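Local coordinates for ferric vibriobactin ABC transporter, periplasmic ferric vibriobactin-binding protein (PDB 3R5T), which binds the siderophore complex ferric vibriobactin in the periplasm of Vibrio cholerae, probably handing it to an ABC transporter for iron uptake, at residues Leu38-Val44 against Leu62-Val68; Ser119-Trp123 against Gln183-Gln188. One frame throughout, in Å; residues are numbered along the deposited sequence.

Contact 1: Leu38-Val44 against Leu62-Val68; sequences LAIDAPV and LAELRQV
Two helices, 31-39 and 60-65, end alike, each in a Schellman motif with a positive-phi C-prime residue, and a side chain from one end reaches across to the other. D41 (phi/psi 58/36) ends the first: D41 N bonds L38 O at 3.0 Å and A42 N bonds L37 O. Q67 (62/37) ends the second: V68 N bonds A63 O at 2.9 Å and Q67 N bonds E64 O at 3.1 Å. R66 extends its chain (m, t, t) so that NH1 donates to L38 O at 3.0 Å, near the guanidinium plane. R66 NH2 and D41 OD1 form a salt bridge at 2.9 Å whose hydrogen bond is weak (angle 119°). Water 1 joins L38 O to R66 NH2; water 3 donates to V44 O and R66 O.

Beneath lies L38 (m, t), pointing toward 62-68: its CB meets L62 CD2 at 4.3 Å, its CD1 A63 CB at 4.1 Å and its CD2 V68 CG2 at 4.2 Å. CA atoms pair L38 with A63 at 7.5 Å and V44 with V68 at 6.6 Å; V68 CG2 also lies 3.4 Å from V44 O. V44 opens strand 44-49 and V68 directly precedes its parallel neighbour 69-73, completing a beta-alpha-beta crossover through helix 60-65, whose end packs on that of helix 31-39; F273 of helix 272-286 touches L38 and L62.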
loop_
_atom_site.group_PDB
_atom_site.type_symbol
_atom_site.label_atom_id
_atom_site.label_comp_id
_atom_site.label_asym_id
_atom_site.label_seq_id
_atom_site.Cartn_x
_atom_site.Cartn_y
_atom_site.Cartn_z
ATOM N N LEU A 38 -3.991 -3.257 11.280
ATOM C CA LEU A 38 -3.398 -4.459 11.879
ATOM C C LEU A 38 -1.927 -4.262 12.289
ATOM O O LEU A 38 -1.480 -4.781 13.322
ATOM C CB LEU A 38 -3.541 -5.642 10.912
ATOM C CG LEU A 38 -4.986 -6.104 10.680
ATOM C CD1 LEU A 38 -5.096 -7.023 9.478
ATOM C CD2 LEU A 38 -5.550 -6.771 11.928
ATOM N N ALA A 39 -1.193 -3.505 11.478
ATOM C CA ALA A 39 0.224 -3.260 11.707
ATOM C C ALA A 39 0.479 -2.608 13.064
ATOM O O ALA A 39 1.450 -2.938 13.735
ATOM C CB ALA A 39 0.783 -2.377 10.582
ATOM N N ILE A 40 -0.396 -1.688 13.461
ATOM C CA ILE A 40 -0.242 -0.987 14.737
ATOM C C ILE A 40 -1.073 -1.588 15.860
ATOM O O ILE A 40 -1.221 -0.974 16.922
ATOM C CB ILE A 40 -0.530 0.525 14.617
ATOM C CG1 ILE A 40 -2.001 0.782 14.265
ATOM C CG2 ILE A 40 0.393 1.152 13.556
ATOM C CD1 ILE A 40 -2.398 2.274 14.355
ATOM N N ASP A 41 -1.591 -2.793 15.625
ATOM C CA ASP A 41 -2.415 -3.498 16.608
ATOM C C ASP A 41 -3.644 -2.709 17.037
ATOM O O ASP A 41 -4.054 -2.766 18.195
ATOM C CB ASP A 41 -1.589 -3.869 17.840
ATOM C CG ASP A 41 -0.515 -4.879 17.537
ATOM O OD1 ASP A 41 -0.728 -5.737 16.656
ATOM O OD2 ASP A 41 0.556 -4.808 18.175
ATOM N N ALA A 42 -4.241 -1.971 16.110
ATOM C CA ALA A 42 -5.473 -1.261 16.431
ATOM C C ALA A 42 -6.623 -2.269 16.498
ATOM O O ALA A 42 -6.610 -3.287 15.806
ATOM C CB ALA A 42 -5.771 -0.195 15.391
ATOM N N PRO A 43 -7.608 -1.986 17.347
ATOM C CA PRO A 43 -8.728 -2.915 17.540
ATOM C C PRO A 43 -9.734 -2.827 16.406
ATOM O O PRO A 43 -10.883 -2.402 16.581
ATOM C CB PRO A 43 -9.338 -2.449 18.859
ATOM C CG PRO A 43 -8.956 -0.987 18.956
ATOM C CD PRO A 43 -7.621 -0.874 18.317
ATOM N N VAL A 44 -9.276 -3.214 15.218
ATOM C CA VAL A 44 -10.150 -3.282 14.055
ATOM C C VAL A 44 -10.943 -4.580 14.131
ATOM O O VAL A 44 -10.387 -5.673 14.254
ATOM C CB VAL A 44 -9.389 -3.113 12.696
ATOM C CG1 VAL A 44 -8.218 -4.091 12.584
ATOM C CG2 VAL A 44 -10.373 -3.243 11.526
ATOM N N LEU A 62 -3.669 -13.267 9.701
ATOM C CA LEU A 62 -3.676 -12.464 10.912
ATOM C C LEU A 62 -5.068 -11.876 11.191
ATOM O O LEU A 62 -5.536 -11.884 12.328
ATOM C CB LEU A 62 -2.614 -11.355 10.832
ATOM C CG LEU A 62 -2.479 -10.476 12.077
ATOM C CD1 LEU A 62 -2.037 -11.308 13.267
ATOM C CD2 LEU A 62 -1.502 -9.342 11.827
ATOM N N ALA A 63 -5.735 -11.375 10.149
ATOM C CA ALA A 63 -7.082 -10.852 10.309
ATOM C C ALA A 63 -8.023 -11.950 10.833
ATOM O O ALA A 63 -8.809 -11.724 11.757
ATOM C CB ALA A 63 -7.601 -10.289 8.997
ATOM N N GLU A 64 -7.929 -13.141 10.250
ATOM C CA GLU A 64 -8.744 -14.268 10.702
ATOM C C GLU A 64 -8.436 -14.642 12.153
ATOM O O GLU A 64 -9.349 -14.881 12.953
ATOM C CB GLU A 64 -8.551 -15.472 9.772
ATOM C CG GLU A 64 -9.056 -15.225 8.349
ATOM C CD GLU A 64 -8.805 -16.391 7.405
ATOM O OE1 GLU A 64 -8.997 -16.215 6.176
ATOM O OE2 GLU A 64 -8.427 -17.479 7.892
ATOM N N LEU A 65 -7.157 -14.666 12.503
ATOM C CA LEU A 65 -6.758 -14.959 13.879
ATOM C C LEU A 65 -7.349 -13.947 14.876
ATOM O O LEU A 65 -7.800 -14.317 15.963
ATOM C CB LEU A 65 -5.233 -14.978 13.985
ATOM C CG LEU A 65 -4.638 -15.448 15.310
ATOM C CD1 LEU A 65 -5.150 -16.847 15.638
ATOM C CD2 LEU A 65 -3.112 -15.426 15.255
ATOM N N ARG A 66 -7.362 -12.673 14.491
ATOM C CA ARG A 66 -7.877 -11.605 15.349
ATOM C C ARG A 66 -9.394 -11.421 15.229
ATOM O O ARG A 66 -9.974 -10.492 15.816
ATOM C CB ARG A 66 -7.140 -10.293 15.060
ATOM C CG ARG A 66 -5.687 -10.334 15.477
ATOM C CD ARG A 66 -4.995 -8.994 15.245
ATOM N NE ARG A 66 -3.574 -9.082 15.565
ATOM C CZ ARG A 66 -2.681 -8.136 15.299
ATOM N NH1 ARG A 66 -3.042 -6.995 14.705
ATOM N NH2 ARG A 66 -1.410 -8.338 15.624
ATOM N N GLN A 67 -10.032 -12.318 14.479
ATOM C CA GLN A 67 -11.480 -12.319 14.335
ATOM C C GLN A 67 -12.007 -11.048 13.690
ATOM O O GLN A 67 -13.088 -10.571 14.032
ATOM C CB GLN A 67 -12.154 -12.568 15.687
ATOM C CG GLN A 67 -11.836 -13.933 16.260
ATOM C CD GLN A 67 -12.317 -14.097 17.689
ATOM O OE1 GLN A 67 -13.440 -13.724 18.028
ATOM N NE2 GLN A 67 -11.459 -14.653 18.541
ATOM N N VAL A 68 -11.257 -10.521 12.728
ATOM C CA VAL A 68 -11.724 -9.370 11.965
ATOM C C VAL A 68 -12.784 -9.862 10.985
ATOM O O VAL A 68 -12.470 -10.615 10.067
ATOM C CB VAL A 68 -10.575 -8.703 11.179
ATOM C CG1 VAL A 68 -11.100 -7.542 10.322
ATOM C CG2 VAL A 68 -9.483 -8.230 12.123
HETATM O O HOH W 1 0.546 -6.411 14.535
HETATM O O HOH W 2 -5.432 -5.568 15.422
HETATM O O HOH W 3 -10.943 -7.795 15.971
#

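Contact 2: Ser119-Trp123 against Gln183-Gln188; sequences SDQTW and QSAHAQ
T122 lays its methyl against the Q188 amide, CG2 3.4 Å from CD (T122 chi1 p, Q188 m, t). Q121 is extended (-138/159) and T122 (-63/164) is the N-cap before helical W123; S184 (-65/150) likewise precedes helical A185. A185 CB lies 3.6 Å from Q121 O, 4.2 Å from T122 CA and 4.2 Å from W123 N. CA atoms pair T122 with A185 at 4.3 Å and D120 with Q183 at 5.1 Å; no direct hydrogen bond crosses. Water 4 joins D120 O to Q188 NE2, water 6 W123 N to A185 O.

S184 OG accepts from A187 N at 3.0 Å and also bonds K181 O; T122 OG1 caps S125 N. Q188 NE2 folds back to Q183 O at 2.9 Å. The start of helix 185-192 meets the loop before helix 123-134, bridging the parallel-sheet and mixed-sheet parts across the cleft; the S119 side chain is about 7 Å from bound vibriobactin, and that of W123 lies against L272 and A275 of helix 272-286.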
loop_
_atom_site.group_PDB
_atom_site.type_symbol
_atom_site.label_atom_id
_atom_site.label_comp_id
_atom_site.label_asym_id
_atom_site.label_seq_id
_atom_site.Cartn_x
_atom_site.Cartn_y
_atom_site.Cartn_z
ATOM N N SER A 119 -2.897 7.104 -0.822
ATOM C CA SER A 119 -2.264 7.077 -2.140
ATOM C C SER A 119 -0.984 7.903 -2.263
ATOM O O SER A 119 -0.255 7.749 -3.231
ATOM C CB SER A 119 -3.268 7.492 -3.236
ATOM O OG SER A 119 -3.552 8.889 -3.212
ATOM N N ASP A 120 -0.728 8.789 -1.311
ATOM C CA ASP A 120 0.437 9.669 -1.427
ATOM C C ASP A 120 1.257 9.720 -0.157
ATOM O O ASP A 120 1.990 10.687 0.090
ATOM C CB ASP A 120 0.019 11.084 -1.818
ATOM C CG ASP A 120 -0.887 11.742 -0.789
ATOM O OD1 ASP A 120 -1.084 12.972 -0.936
ATOM O OD2 ASP A 120 -1.400 11.065 0.139
ATOM N N GLN A 121 1.145 8.681 0.655
ATOM C CA GLN A 121 2.020 8.626 1.816
ATOM C C GLN A 121 2.555 7.221 2.021
ATOM O O GLN A 121 2.042 6.247 1.489
ATOM C CB GLN A 121 1.364 9.205 3.081
ATOM C CG GLN A 121 0.054 8.559 3.436
ATOM C CD GLN A 121 -0.634 9.176 4.675
ATOM O OE1 GLN A 121 0.020 9.668 5.595
ATOM N NE2 GLN A 121 -1.961 9.148 4.688
ATOM N N THR A 122 3.659 7.137 2.737
ATOM C CA THR A 122 4.230 5.852 3.101
ATOM C C THR A 122 3.251 5.100 3.998
ATOM O O THR A 122 2.355 5.706 4.585
ATOM C CB THR A 122 5.523 6.037 3.874
ATOM O OG1 THR A 122 5.265 6.843 5.026
ATOM C CG2 THR A 122 6.559 6.753 3.032
ATOM N N TRP A 123 3.438 3.798 4.158
ATOM C CA TRP A 123 2.629 3.104 5.150
ATOM C C TRP A 123 2.897 3.685 6.553
ATOM O O TRP A 123 1.984 3.758 7.373
ATOM C CB TRP A 123 2.792 1.570 5.098
ATOM C CG TRP A 123 4.065 1.025 5.668
ATOM C CD1 TRP A 123 5.172 0.604 4.971
ATOM C CD2 TRP A 123 4.350 0.800 7.044
ATOM N NE1 TRP A 123 6.125 0.136 5.839
ATOM C CE2 TRP A 123 5.654 0.257 7.121
ATOM C CE3 TRP A 123 3.642 1.032 8.237
ATOM C CZ2 TRP A 123 6.247 -0.084 8.341
ATOM C CZ3 TRP A 123 4.238 0.702 9.442
ATOM C CH2 TRP A 123 5.529 0.158 9.489
ATOM N N GLN A 183 5.828 9.861 -4.533
ATOM C CA GLN A 183 5.182 9.889 -3.219
ATOM C C GLN A 183 4.485 8.580 -2.857
ATOM O O GLN A 183 3.956 8.430 -1.752
ATOM C CB GLN A 183 4.175 11.040 -3.150
ATOM C CG GLN A 183 4.808 12.404 -3.365
ATOM C CD GLN A 183 3.823 13.440 -3.859
ATOM O OE1 GLN A 183 4.199 14.392 -4.552
ATOM N NE2 GLN A 183 2.554 13.262 -3.512
ATOM N N SER A 184 4.457 7.628 -3.790
ATOM C CA SER A 184 3.774 6.356 -3.528
ATOM C C SER A 184 4.441 5.565 -2.413
ATOM O O SER A 184 5.672 5.646 -2.203
ATOM C CB SER A 184 3.703 5.504 -4.803
ATOM O OG SER A 184 4.975 4.986 -5.175
ATOM N N ALA A 185 3.632 4.791 -1.701
ATOM C CA ALA A 185 4.179 3.908 -0.679
ATOM C C ALA A 185 5.215 2.959 -1.282
ATOM O O ALA A 185 6.224 2.645 -0.638
ATOM C CB ALA A 185 3.092 3.166 0.046
ATOM N N HIS A 186 4.989 2.541 -2.523
ATOM C CA HIS A 186 5.910 1.634 -3.196
ATOM C C HIS A 186 7.269 2.278 -3.456
ATOM O O HIS A 186 8.298 1.685 -3.169
ATOM C CB HIS A 186 5.323 1.194 -4.541
ATOM C CG HIS A 186 4.126 0.313 -4.434
ATOM N ND1 HIS A 186 2.866 0.803 -4.176
ATOM C CD2 HIS A 186 3.984 -1.017 -4.640
ATOM C CE1 HIS A 186 1.995 -0.198 -4.197
ATOM N NE2 HIS A 186 2.652 -1.316 -4.463
ATOM N N ALA A 187 7.263 3.441 -4.088
ATOM C CA ALA A 187 8.511 4.131 -4.397
ATOM C C ALA A 187 9.289 4.431 -3.124
ATOM O O ALA A 187 10.491 4.191 -3.067
ATOM C CB ALA A 187 8.230 5.418 -5.139
ATOM N N GLN A 188 8.591 4.911 -2.095
ATOM C CA GLN A 188 9.289 5.325 -0.875
ATOM C C GLN A 188 9.870 4.122 -0.132
ATOM O O GLN A 188 10.954 4.210 0.442
ATOM C CB GLN A 188 8.376 6.180 0.011
ATOM C CG GLN A 188 7.923 7.476 -0.696
ATOM C CD GLN A 188 7.379 8.539 0.249
ATOM O OE1 GLN A 188 8.128 9.110 1.049
ATOM N NE2 GLN A 188 6.070 8.831 0.142
HETATM O O HOH W 4 4.737 11.117 0.849
HETATM O O HOH W 5 0.466 14.517 -2.664
HETATM O O HOH W 6 5.754 2.914 2.238
#

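From the N terminus, contact 1 comes first: helix 31-39 ends, strand 44-49 follows, and the chain returns through helix 60-65 to close a short excursion of 17 residues between its segments. Contact 2 opens only afterwards, at the exit of strand 113-116, and closes after 59 intervening residues, past helices 123-134 and 137-155 and the first strands of the mixed sheet. The two are in series, neither nested nor crossed, with centres about 22 Å apart and nearest atoms about 5 Å apart, without touching. Contact 1 works within the parallel-sheet part; contact 2 joins that part to the mixed-sheet part beside the siderophore. Helix 272-286 touches both.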